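Local coordinates for putative aldehyde dehydrogenase (Burkholderia cenocepacia, PDB 4YWE), which probably oxidises aldehydes with NAD or NADP as the electron acceptor, as members of the aldehyde dehydrogenase family do, and binds metal ions, at residues L22-E27 with T47-E52; E27-V32 with A41-G46; G149-I154 with N176-K181. One frame throughout, in Å; residues are numbered along the deposited sequence.

Contact 1 of 3, residues L22-E27 with T47-E52. With EDO (1,2-ethanediol), chain I.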
ATOM      1  N   LEU A  22      10.231  17.928  40.703  1.00 31.41           N
ATOM      2  CA  LEU A  22      10.613  17.057  41.807  1.00 32.40           C
ATOM      3  C   LEU A  22       9.607  15.922  41.957  1.00 33.06           C
ATOM      4  O   LEU A  22       8.417  16.106  41.692  1.00 33.58           O
ATOM      5  CB  LEU A  22      10.702  17.849  43.115  1.00 31.58           C
ATOM      6  CG  LEU A  22      11.785  18.921  43.222  1.00 33.28           C
ATOM      7  CD1 LEU A  22      11.673  19.654  44.550  1.00 29.41           C
ATOM      8  CD2 LEU A  22      13.162  18.299  43.068  1.00 35.93           C
ATOM      9  N   PRO A  23      10.082  14.739  42.376  1.00 32.19           N
ATOM     10  CA  PRO A  23       9.167  13.626  42.647  1.00 32.41           C
ATOM     11  C   PRO A  23       8.198  13.976  43.770  1.00 36.92           C
ATOM     12  O   PRO A  23       8.556  14.744  44.663  1.00 38.90           O
ATOM     13  CB  PRO A  23      10.107  12.486  43.055  1.00 29.99           C
ATOM     14  CG  PRO A  23      11.356  13.166  43.513  1.00 30.24           C
ATOM     15  CD  PRO A  23      11.484  14.383  42.651  1.00 30.82           C
ATOM     16  N   ALA A  24       6.988  13.427  43.717  1.00 36.82           N
ATOM     17  CA  ALA A  24       5.947  13.761  44.683  1.00 37.54           C
ATOM     18  C   ALA A  24       6.350  13.399  46.110  1.00 36.48           C
ATOM     19  O   ALA A  24       5.934  14.054  47.065  1.00 36.01           O
ATOM     20  CB  ALA A  24       4.645  13.067  44.314  1.00 35.82           C
ATOM     21  N   GLN A  25       7.165  12.357  46.250  1.00 41.24           N
ATOM     22  CA  GLN A  25       7.562  11.878  47.568  1.00 46.14           C
ATOM     23  C   GLN A  25       9.012  12.235  47.895  1.00 47.29           C
ATOM     24  O   GLN A  25       9.535  11.843  48.939  1.00 50.80           O
ATOM     25  CB  GLN A  25       7.344  10.368  47.666  1.00 50.94           C
ATOM     26  CG  GLN A  25       5.876   9.972  47.613  1.00 56.35           C
ATOM     27  CD  GLN A  25       5.669   8.472  47.594  1.00 61.54           C
ATOM     28  OE1 GLN A  25       6.519   7.710  48.056  1.00 64.57           O
ATOM     29  NE2 GLN A  25       4.534   8.039  47.058  1.00 61.87           N
ATOM     30  N   LEU A  26       9.649  12.973  46.989  1.00 43.39           N
ATOM     31  CA  LEU A  26      10.959  13.580  47.230  1.00 44.82           C
ATOM     32  C   LEU A  26      12.062  12.585  47.598  1.00 45.24           C
ATOM     33  O   LEU A  26      12.872  12.855  48.485  1.00 48.43           O
ATOM     34  CB  LEU A  26      10.846  14.637  48.334  1.00 45.16           C
ATOM     35  CG  LEU A  26       9.838  15.767  48.109  1.00 45.28           C
ATOM     36  CD1 LEU A  26       9.712  16.631  49.354  1.00 46.28           C
ATOM     37  CD2 LEU A  26      10.233  16.609  46.907  1.00 45.37           C
ATOM     38  N   GLU A  27      12.099  11.443  46.919  1.00 41.65           N
ATOM     39  CA  GLU A  27      13.171  10.474  47.135  1.00 38.16           C
ATOM     40  C   GLU A  27      13.951  10.235  45.844  1.00 36.20           C
ATOM     41  O   GLU A  27      13.459  10.521  44.753  1.00 34.23           O
ATOM     42  CB  GLU A  27      12.614   9.158  47.679  1.00 36.30           C
ATOM     43  CG  GLU A  27      12.144   9.247  49.123  1.00 44.23           C
ATOM     44  CD  GLU A  27      11.764   7.899  49.703  1.00 49.48           C
ATOM     45  OE1 GLU A  27      11.921   7.716  50.929  1.00 52.06           O
ATOM     46  OE2 GLU A  27      11.308   7.025  48.936  1.00 50.77           O
ATOM     47  N   THR A  47       6.953   7.709  41.558  1.00 27.75           N
ATOM     48  CA  THR A  47       5.873   6.900  42.100  1.00 21.67           C
ATOM     49  C   THR A  47       4.580   7.184  41.346  1.00 23.01           C
ATOM     50  O   THR A  47       4.579   7.930  40.366  1.00 21.07           O
ATOM     51  CB  THR A  47       5.668   7.162  43.606  1.00 23.57           C
ATOM     52  OG1 THR A  47       5.497   8.566  43.830  1.00 25.86           O
ATOM     53  CG2 THR A  47       6.871   6.674  44.398  1.00 23.29           C
ATOM     54  N   ALA A  48       3.485   6.589  41.811  1.00 24.69           N
ATOM     55  CA  ALA A  48       2.178   6.721  41.165  1.00 22.57           C
ATOM     56  C   ALA A  48       1.709   8.171  40.954  1.00 24.58           C
ATOM     57  O   ALA A  48       1.170   8.481  39.891  1.00 27.10           O
ATOM     58  CB  ALA A  48       1.125   5.940  41.956  1.00 22.55           C
ATOM     59  N   PRO A  49       1.890   9.060  41.955  1.00 23.77           N
ATOM     60  CA  PRO A  49       1.471  10.442  41.686  1.00 27.56           C
ATOM     61  C   PRO A  49       2.231  11.097  40.532  1.00 29.06           C
ATOM     62  O   PRO A  49       1.649  11.893  39.792  1.00 29.00           O
ATOM     63  CB  PRO A  49       1.773  11.161  43.003  1.00 23.83           C
ATOM     64  CG  PRO A  49       1.706  10.098  44.031  1.00 24.23           C
ATOM     65  CD  PRO A  49       2.266   8.877  43.370  1.00 23.28           C
ATOM     66  N   ASP A  50       3.509  10.761  40.385  1.00 27.75           N
ATOM     67  CA  ASP A  50       4.326  11.303  39.305  1.00 24.44           C
ATOM     68  C   ASP A  50       3.815  10.833  37.947  1.00 22.72           C
ATOM     69  O   ASP A  50       3.785  11.600  36.984  1.00 19.85           O
ATOM     70  CB  ASP A  50       5.790  10.902  39.488  1.00 24.48           C
ATOM     71  CG  ASP A  50       6.348  11.333  40.829  1.00 29.80           C
ATOM     72  OD1 ASP A  50       5.989  12.434  41.299  1.00 35.21           O
ATOM     73  OD2 ASP A  50       7.141  10.570  41.418  1.00 30.52           O
ATOM     74  N   ILE A  51       3.413   9.567  37.878  1.00 19.70           N
ATOM     75  CA  ILE A  51       2.851   9.003  36.657  1.00 22.43           C
ATOM     76  C   ILE A  51       1.529   9.693  36.333  1.00 18.87           C
ATOM     77  O   ILE A  51       1.242   9.984  35.171  1.00 18.31           O
ATOM     78  CB  ILE A  51       2.669   7.478  36.781  1.00 23.63           C
ATOM     79  CG1 ILE A  51       4.031   6.782  36.828  1.00 21.67           C
ATOM     80  CG2 ILE A  51       1.849   6.935  35.620  1.00 22.68           C
ATOM     81  CD1 ILE A  51       4.848   6.950  35.564  1.00 17.55           C
ATOM     82  N   GLU A  52       0.735   9.959  37.366  1.00 19.63           N
ATOM     83  CA  GLU A  52      -0.549  10.634  37.205  1.00 19.87           C
ATOM     84  C   GLU A  52      -0.386  11.994  36.531  1.00 19.92           C
ATOM     85  O   GLU A  52      -1.144  12.342  35.626  1.00 25.31           O
ATOM     86  CB  GLU A  52      -1.239  10.802  38.560  1.00 25.51           C
ATOM     87  CG  GLU A  52      -2.540  11.589  38.506  1.00 29.03           C
ATOM     88  CD  GLU A  52      -3.636  10.858  37.756  1.00 30.62           C
ATOM     89  OE1 GLU A  52      -3.668   9.610  37.815  1.00 33.58           O
ATOM     90  OE2 GLU A  52      -4.466  11.529  37.108  1.00 28.87           O
TER
HETATM   91  C1  EDO I 501       3.172   2.662  42.422  1.00 46.81           C
HETATM   92  O1  EDO I 501       3.559   1.597  41.546  1.00 46.90           O
HETATM   93  C2  EDO I 501       4.409   3.262  43.079  1.00 45.50           C
HETATM   94  O2  EDO I 501       4.018   4.306  43.977  1.00 45.02           O
HETATM   95  O   HOH W   1       7.374  10.447  44.137  1.00 28.68           O

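Contact 2 of 3, residues E27-V32 with A41-G46. With CA (calcium ion), chain K.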
ATOM      1  N   GLU A  27      12.099  11.443  46.919  1.00 41.65           N
ATOM      2  CA  GLU A  27      13.171  10.474  47.135  1.00 38.16           C
ATOM      3  C   GLU A  27      13.951  10.235  45.844  1.00 36.20           C
ATOM      4  O   GLU A  27      13.459  10.521  44.753  1.00 34.23           O
ATOM      5  CB  GLU A  27      12.614   9.158  47.679  1.00 36.30           C
ATOM      6  CG  GLU A  27      12.144   9.247  49.123  1.00 44.23           C
ATOM      7  CD  GLU A  27      11.764   7.899  49.703  1.00 49.48           C
ATOM      8  OE1 GLU A  27      11.921   7.716  50.929  1.00 52.06           O
ATOM      9  OE2 GLU A  27      11.308   7.025  48.936  1.00 50.77           O
ATOM     10  N   THR A  28      15.168   9.716  45.975  1.00 34.89           N
ATOM     11  CA  THR A  28      16.063   9.575  44.831  1.00 31.82           C
ATOM     12  C   THR A  28      16.597   8.155  44.651  1.00 33.92           C
ATOM     13  O   THR A  28      16.511   7.322  45.553  1.00 35.07           O
ATOM     14  CB  THR A  28      17.270  10.526  44.947  1.00 30.82           C
ATOM     15  OG1 THR A  28      18.011  10.217  46.135  1.00 30.83           O
ATOM     16  CG2 THR A  28      16.810  11.977  45.003  1.00 29.83           C
ATOM     17  N   ILE A  29      17.148   7.898  43.467  1.00 34.32           N
ATOM     18  CA  ILE A  29      17.791   6.627  43.153  1.00 30.89           C
ATOM     19  C   ILE A  29      19.205   6.903  42.653  1.00 30.09           C
ATOM     20  O   ILE A  29      19.398   7.746  41.779  1.00 30.78           O
ATOM     21  CB  ILE A  29      16.984   5.831  42.110  1.00 29.01           C
ATOM     22  CG1 ILE A  29      15.552   5.602  42.598  1.00 27.24           C
ATOM     23  CG2 ILE A  29      17.668   4.507  41.794  1.00 29.06           C
ATOM     24  CD1 ILE A  29      14.649   4.978  41.553  1.00 24.75           C
ATOM     25  N   PRO A  30      20.204   6.200  43.211  1.00 32.31           N
ATOM     26  CA  PRO A  30      21.602   6.389  42.806  1.00 31.75           C
ATOM     27  C   PRO A  30      21.887   5.965  41.364  1.00 32.96           C
ATOM     28  O   PRO A  30      21.405   4.923  40.917  1.00 33.77           O
ATOM     29  CB  PRO A  30      22.376   5.498  43.788  1.00 32.79           C
ATOM     30  CG  PRO A  30      21.453   5.305  44.946  1.00 33.86           C
ATOM     31  CD  PRO A  30      20.082   5.277  44.352  1.00 32.64           C
ATOM     32  N   VAL A  31      22.665   6.775  40.650  1.00 32.52           N
ATOM     33  CA  VAL A  31      23.114   6.437  39.304  1.00 30.49           C
ATOM     34  C   VAL A  31      24.554   5.937  39.375  1.00 30.45           C
ATOM     35  O   VAL A  31      25.436   6.641  39.865  1.00 27.70           O
ATOM     36  CB  VAL A  31      22.995   7.637  38.352  1.00 30.42           C
ATOM     37  CG1 VAL A  31      23.479   7.259  36.961  1.00 30.69           C
ATOM     38  CG2 VAL A  31      21.561   8.136  38.308  1.00 27.23           C
ATOM     39  N   VAL A  32      24.789   4.728  38.880  1.00 28.86           N
ATOM     40  CA  VAL A  32      26.079   4.073  39.066  1.00 30.13           C
ATOM     41  C   VAL A  32      26.827   3.869  37.751  1.00 29.91           C
ATOM     42  O   VAL A  32      26.267   3.365  36.779  1.00 26.09           O
ATOM     43  CB  VAL A  32      25.896   2.724  39.789  1.00 31.10           C
ATOM     44  CG1 VAL A  32      27.215   1.969  39.865  1.00 32.45           C
ATOM     45  CG2 VAL A  32      25.316   2.943  41.177  1.00 31.12           C
ATOM     46  N   ALA A  41      25.702  10.131  40.198  1.00 30.37           N
ATOM     47  CA  ALA A  41      24.517  10.956  39.993  1.00 30.18           C
ATOM     48  C   ALA A  41      23.299  10.340  40.670  1.00 27.69           C
ATOM     49  O   ALA A  41      23.374   9.244  41.223  1.00 28.06           O
ATOM     50  CB  ALA A  41      24.255  11.149  38.506  1.00 28.37           C
ATOM     51  N   THR A  42      22.181  11.059  40.630  1.00 29.46           N
ATOM     52  CA  THR A  42      20.925  10.568  41.191  1.00 29.05           C
ATOM     53  C   THR A  42      19.755  10.875  40.262  1.00 27.51           C
ATOM     54  O   THR A  42      19.767  11.876  39.544  1.00 27.12           O
ATOM     55  CB  THR A  42      20.628  11.186  42.573  1.00 31.72           C
ATOM     56  OG1 THR A  42      20.601  12.615  42.463  1.00 34.23           O
ATOM     57  CG2 THR A  42      21.680  10.777  43.596  1.00 31.07           C
ATOM     58  N   ILE A  43      18.747  10.010  40.280  1.00 23.43           N
ATOM     59  CA  ILE A  43      17.516  10.252  39.539  1.00 22.71           C
ATOM     60  C   ILE A  43      16.341  10.277  40.505  1.00 28.45           C
ATOM     61  O   ILE A  43      16.423   9.738  41.609  1.00 33.47           O
ATOM     62  CB  ILE A  43      17.295   9.193  38.439  1.00 21.61           C
ATOM     63  CG1 ILE A  43      17.381   7.784  39.029  1.00 21.52           C
ATOM     64  CG2 ILE A  43      18.301   9.372  37.314  1.00 23.27           C
ATOM     65  CD1 ILE A  43      17.178   6.681  38.011  1.00 23.08           C
ATOM     66  N   ALA A  44      15.249  10.906  40.086  1.00 26.60           N
ATOM     67  CA  ALA A  44      14.038  10.958  40.894  1.00 27.67           C
ATOM     68  C   ALA A  44      13.404   9.576  41.017  1.00 29.90           C
ATOM     69  O   ALA A  44      13.228   8.874  40.021  1.00 29.11           O
ATOM     70  CB  ALA A  44      13.044  11.943  40.297  1.00 26.97           C
ATOM     71  N   ARG A  45      13.071   9.190  42.244  1.00 32.26           N
ATOM     72  CA  ARG A  45      12.385   7.926  42.484  1.00 29.19           C
ATOM     73  C   ARG A  45      10.890   8.099  42.231  1.00 30.72           C
ATOM     74  O   ARG A  45      10.125   8.407  43.146  1.00 35.36           O
ATOM     75  CB  ARG A  45      12.639   7.431  43.910  1.00 28.53           C
ATOM     76  CG  ARG A  45      12.012   6.082  44.220  1.00 28.67           C
ATOM     77  CD  ARG A  45      12.372   5.611  45.621  1.00 29.57           C
ATOM     78  NE  ARG A  45      11.760   4.322  45.933  1.00 28.36           N
ATOM     79  CZ  ARG A  45      11.986   3.639  47.051  1.00 27.67           C
ATOM     80  NH1 ARG A  45      12.815   4.119  47.968  1.00 27.49           N
ATOM     81  NH2 ARG A  45      11.383   2.475  47.250  1.00 28.93           N
ATOM     82  N   GLY A  46      10.485   7.906  40.981  1.00 28.86           N
ATOM     83  CA  GLY A  46       9.111   8.137  40.579  1.00 26.71           C
ATOM     84  C   GLY A  46       8.099   7.171  41.158  1.00 28.28           C
ATOM     85  O   GLY A  46       8.345   5.969  41.243  1.00 29.49           O
TER
HETATM   86 CA    CA K 503      24.220   3.282  35.393  1.00 57.24          CA
HETATM   87  O   HOH W   2      10.051   9.818  45.620  1.00 36.00           O
HETATM   88  O   HOH W   3      14.943   6.183  47.724  1.00 29.95           O
HETATM   89  O   HOH W   4      22.782   3.147  37.487  1.00 25.34           O
HETATM   90  O   HOH W   5      24.835   0.965  35.777  1.00 18.13           O

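Contact 3 of 3, residues G149-I154 with N176-K181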
ATOM      1  N   GLY A 149      -3.527   8.194  21.173  1.00 17.51           N
ATOM      2  CA  GLY A 149      -3.737   9.277  22.115  1.00 12.65           C
ATOM      3  C   GLY A 149      -2.514   9.462  22.988  1.00 17.76           C
ATOM      4  O   GLY A 149      -1.557  10.134  22.600  1.00 15.78           O
ATOM      5  N   VAL A 150      -2.542   8.856  24.169  1.00 15.58           N
ATOM      6  CA  VAL A 150      -1.386   8.859  25.050  1.00 12.75           C
ATOM      7  C   VAL A 150      -0.730   7.483  25.024  1.00 16.77           C
ATOM      8  O   VAL A 150      -1.375   6.474  25.308  1.00 12.21           O
ATOM      9  CB  VAL A 150      -1.769   9.257  26.483  1.00 13.26           C
ATOM     10  CG1 VAL A 150      -0.568   9.129  27.405  1.00 15.32           C
ATOM     11  CG2 VAL A 150      -2.322  10.674  26.507  1.00 13.76           C
ATOM     12  N   THR A 151       0.551   7.447  24.672  1.00 12.42           N
ATOM     13  CA  THR A 151       1.288   6.190  24.613  1.00 16.27           C
ATOM     14  C   THR A 151       2.279   6.076  25.764  1.00 15.04           C
ATOM     15  O   THR A 151       2.996   7.026  26.073  1.00 16.46           O
ATOM     16  CB  THR A 151       2.048   6.036  23.282  1.00 14.49           C
ATOM     17  OG1 THR A 151       2.888   7.177  23.074  1.00 18.06           O
ATOM     18  CG2 THR A 151       1.071   5.910  22.122  1.00 11.27           C
ATOM     19  N   GLY A 152       2.303   4.908  26.398  1.00 14.89           N
ATOM     20  CA  GLY A 152       3.253   4.634  27.460  1.00 12.02           C
ATOM     21  C   GLY A 152       4.462   3.892  26.929  1.00 13.52           C
ATOM     22  O   GLY A 152       4.332   3.010  26.079  1.00 12.14           O
ATOM     23  N   HIS A 153       5.641   4.244  27.428  1.00 12.50           N
ATOM     24  CA  HIS A 153       6.877   3.671  26.915  1.00 11.71           C
ATOM     25  C   HIS A 153       7.773   3.153  28.034  1.00 15.71           C
ATOM     26  O   HIS A 153       8.235   3.922  28.877  1.00 16.25           O
ATOM     27  CB  HIS A 153       7.631   4.708  26.079  1.00 14.74           C
ATOM     28  CG  HIS A 153       6.829   5.270  24.947  1.00 15.44           C
ATOM     29  ND1 HIS A 153       6.944   4.811  23.652  1.00 11.23           N
ATOM     30  CD2 HIS A 153       5.897   6.252  24.916  1.00 16.70           C
ATOM     31  CE1 HIS A 153       6.119   5.487  22.873  1.00 11.22           C
ATOM     32  NE2 HIS A 153       5.472   6.367  23.615  1.00 16.78           N
ATOM     33  N   ILE A 154       8.010   1.846  28.038  1.00 11.75           N
ATOM     34  CA  ILE A 154       8.940   1.240  28.981  1.00 17.22           C
ATOM     35  C   ILE A 154      10.265   0.991  28.271  1.00 15.35           C
ATOM     36  O   ILE A 154      10.352   0.148  27.378  1.00 18.80           O
ATOM     37  CB  ILE A 154       8.378  -0.059  29.580  1.00 22.36           C
ATOM     38  CG1 ILE A 154       6.970   0.170  30.132  1.00 24.83           C
ATOM     39  CG2 ILE A 154       9.305  -0.587  30.667  1.00 24.03           C
ATOM     40  CD1 ILE A 154       6.910   1.178  31.256  1.00 24.71           C
ATOM     41  N   ASN A 176       0.920  10.823  18.641  1.00 17.41           N
ATOM     42  CA  ASN A 176       0.630  10.525  20.039  1.00 12.33           C
ATOM     43  C   ASN A 176       1.416  11.430  20.983  1.00 20.11           C
ATOM     44  O   ASN A 176       2.452  11.984  20.613  1.00 21.35           O
ATOM     45  CB  ASN A 176       0.949   9.061  20.354  1.00 11.89           C
ATOM     46  CG  ASN A 176       0.182   8.091  19.476  1.00 16.23           C
ATOM     47  OD1 ASN A 176      -0.963   7.747  19.766  1.00 15.84           O
ATOM     48  ND2 ASN A 176       0.815   7.637  18.401  1.00 16.98           N
ATOM     49  N   ALA A 177       0.909  11.580  22.203  1.00 17.34           N
ATOM     50  CA  ALA A 177       1.662  12.213  23.280  1.00 16.70           C
ATOM     51  C   ALA A 177       2.253  11.108  24.148  1.00 15.05           C
ATOM     52  O   ALA A 177       1.605  10.090  24.383  1.00 14.44           O
ATOM     53  CB  ALA A 177       0.775  13.137  24.096  1.00 13.85           C
ATOM     54  N   CYS A 178       3.479  11.303  24.622  1.00 14.45           N
ATOM     55  CA  CYS A 178       4.238  10.195  25.197  1.00 16.85           C
ATOM     56  C   CYS A 178       4.512  10.317  26.693  1.00 14.25           C
ATOM     57  O   CYS A 178       4.828  11.393  27.198  1.00 16.52           O
ATOM     58  CB  CYS A 178       5.568  10.045  24.455  1.00 15.87           C
ATOM     59  SG  CYS A 178       5.384   9.828  22.673  1.00 19.52           S
ATOM     60  N   VAL A 179       4.385   9.191  27.389  1.00 15.93           N
ATOM     61  CA  VAL A 179       4.789   9.077  28.784  1.00 15.88           C
ATOM     62  C   VAL A 179       5.843   7.983  28.871  1.00 14.86           C
ATOM     63  O   VAL A 179       5.579   6.831  28.526  1.00 13.49           O
ATOM     64  CB  VAL A 179       3.597   8.774  29.704  1.00 14.19           C
ATOM     65  CG1 VAL A 179       4.067   8.631  31.146  1.00 16.43           C
ATOM     66  CG2 VAL A 179       2.546   9.864  29.584  1.00 16.85           C
ATOM     67  N   VAL A 180       7.038   8.344  29.329  1.00 13.75           N
ATOM     68  CA  VAL A 180       8.171   7.427  29.292  1.00 13.47           C
ATOM     69  C   VAL A 180       8.670   7.060  30.686  1.00 18.93           C
ATOM     70  O   VAL A 180       8.941   7.930  31.513  1.00 14.52           O
ATOM     71  CB  VAL A 180       9.322   8.021  28.461  1.00 15.01           C
ATOM     72  CG1 VAL A 180      10.487   7.045  28.384  1.00 16.61           C
ATOM     73  CG2 VAL A 180       8.836   8.398  27.069  1.00 13.17           C
ATOM     74  N   LYS A 181       8.795   5.759  30.932  1.00 20.60           N
ATOM     75  CA  LYS A 181       9.406   5.255  32.155  1.00 21.84           C
ATOM     76  C   LYS A 181      10.688   4.511  31.798  1.00 24.26           C
ATOM     77  O   LYS A 181      10.666   3.299  31.583  1.00 27.52           O
ATOM     78  CB  LYS A 181       8.442   4.336  32.910  1.00 23.90           C
ATOM     79  CG  LYS A 181       8.517   4.444  34.431  1.00 25.67           C
ATOM     80  CD  LYS A 181       9.890   4.070  34.977  1.00 24.78           C
ATOM     81  CE  LYS A 181      10.217   2.607  34.723  1.00 24.35           C
ATOM     82  NZ  LYS A 181      11.540   2.229  35.300  1.00 25.60           N
TER

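Contact 1 of 3, residues L22-E27 with T47-E52
Pro-23 CA and CB lie obliquely to one side of the Asp-50 carboxylate plane and Ala-24 CB obliquely to the other; each oxygen takes one backbone N-H. The contact sets a type I beta turn, Pro-23 to Leu-26, against the first turn of helix 48-63. Ala-24 N donates to OD1 of Asp-50 (2.8 Å, 147°) and meets the syn lone pair. From the helix start, Thr-47 N reaches OD2 of Asp-50 at 2.9 Å on the anti side, 31° out of the plane. This is one half of a capping box, since the Thr-47 side chain makes no capping bond in return.

The second flat group, the Gln-25 amide, turns one face to Thr-47: OG1 and CG2 lie over it, with Thr-47 OG1 3.4 Å from Gln-25 NE2 at an angle too poor for a hydrogen bond. Ala-24 CB also packs on Pro-49 CB at 3.7 Å. One water bridges the two segments: it accepts from Gln-25 N at 2.9 Å, is hydrogen-bonded to Thr-47 OG1, and donates to Asp-50 OD2 at 2.7 Å.

Contact 2 of 3, residues E27-V32 with A41-G46
Strands 28-33 and 38-44 form an antiparallel beta hairpin that carries one ligand of the calcium site. Ile-29 and Ile-43 are a hydrogen-bonded pair with two in-plane bonds, Ile-29 N to Ile-43 O at 2.7 Å and Ile-43 N to Ile-29 O at 2.8 Å. At the next hydrogen-bonded pair, Val-31 N reaches Ala-41 O at 2.6 Å from 43° above the carbonyl plane.

Ile-29, Val-31, Ala-41 and Ile-43 share one face. Val-31 CG2 meets Ile-43 CG2 at 3.6 Å, the two side chains crossing at about a right angle. Leu-188 of helix 188-200 packs on Val-31, Ala-41 and Ile-43, and Tyr-213 on Ile-29. Ile-29 CG1 lies 3.7 Å from Arg-45 CB. Arg-45 CG is anti to the backbone N (chi1 -177°); the chain stays extended to NE and lies side by side with Glu-27, pointing the same way.

Glu-27 OE2 stands 3.4 Å from Arg-45 NH1, well out of the guanidinium plane, a long, weak ion pair by charge only; the stronger salt bridge is from NH2 to Glu-216. At the other end, Val-32 O binds calcium at 2.5 Å, together with Asp-99 O, Asp-185 O and waters. Because this ligand is a backbone carbonyl, its position probably depends on the path of the strand rather than on a side-chain rotamer.

Contact 3 of 3, residues G149-I154 with N176-K181
Strands 150-154 and 177-181 run parallel, 22° apart, in one-to-one register from Val-150 opposite Ala-177 to Ile-154 opposite Lys-181. They are the two strands of a beta-alpha-beta crossover through helix 160-174, in the Rossmann-like coenzyme-binding region expected of aldehyde dehydrogenases. Five backbone bonds join them, among them Val-179 N to Thr-151 O at 2.9 Å and Lys-181 N to His-153 O at 2.8 Å, each with the donor nearly along the C=O axis.

Before the first pair, a side chain takes over the pairing: Asn-176 OD1 accepts from Gly-149 N at 3.0 Å, in the carbonyl plane. The Thr-151 methyl, CG2, lies over the face of this amide, 3.5 Å from Asn-176 CG. The amide's other end is also held, because ND2 bonds to Phe-476 O and Ala-171 O.

Thr-151, His-153, Cys-178 and Val-180 point to the face covered by helix 160-174. His-153 CG lies beside its own backbone N (chi1 -56°), and Val-179 O, which accepts that N-H, sits at the ring edge, in plane. His-153 NE2 and Thr-151 OG1 share a 2.8 Å hydrogen bond of undecided direction. Cys-178 SG is 3.6 Å from His-153 NE2; measured to the ring centroid it stands 57° off the normal, an oblique sulfur-aromatic contact. On the opposite face Val-150 CG1 meets Val-179 CG2 at 3.9 Å, beneath Ala-58 of helix 48-63, while Ile-154 CD1 packs 3.9 Å from Lys-181 CB; Lys-181 NZ bonds to Gly-212 O.

His-153 is thus gripped at both ring nitrogens, since ND1 bonds to Ser-167 OG on the crossover helix. These two bonds hold the ring's rotation and tie the sheet to that helix; because hydroxyls can donate or accept, either neutral tautomer could probably be accommodated.

How the contacts relate
Contacts 1 and 2 are continuous: they share Glu-27, strand 38-44 is followed, after a short turn, by helix 48-63, and Pro-23 CD packs on Ala-44 CB at 3.7 Å. Their centres are about 12 Å apart. Contact 3 follows later in the chain, with its centre about 17 Å from that of contact 1 and about 21 Å from that of contact 2, and touches neither; helix 48-63, which begins in contact 1, packs on the Val-150 and Val-179 face of contact 3. Calcium is bound directly in contact 2, whereas the Lys-181 side chain of contact 3 is about 13 Å from it. The side chains of Ile-154 in contact 3 and Glu-256, the predicted active-site residue, are about 9 Å apart.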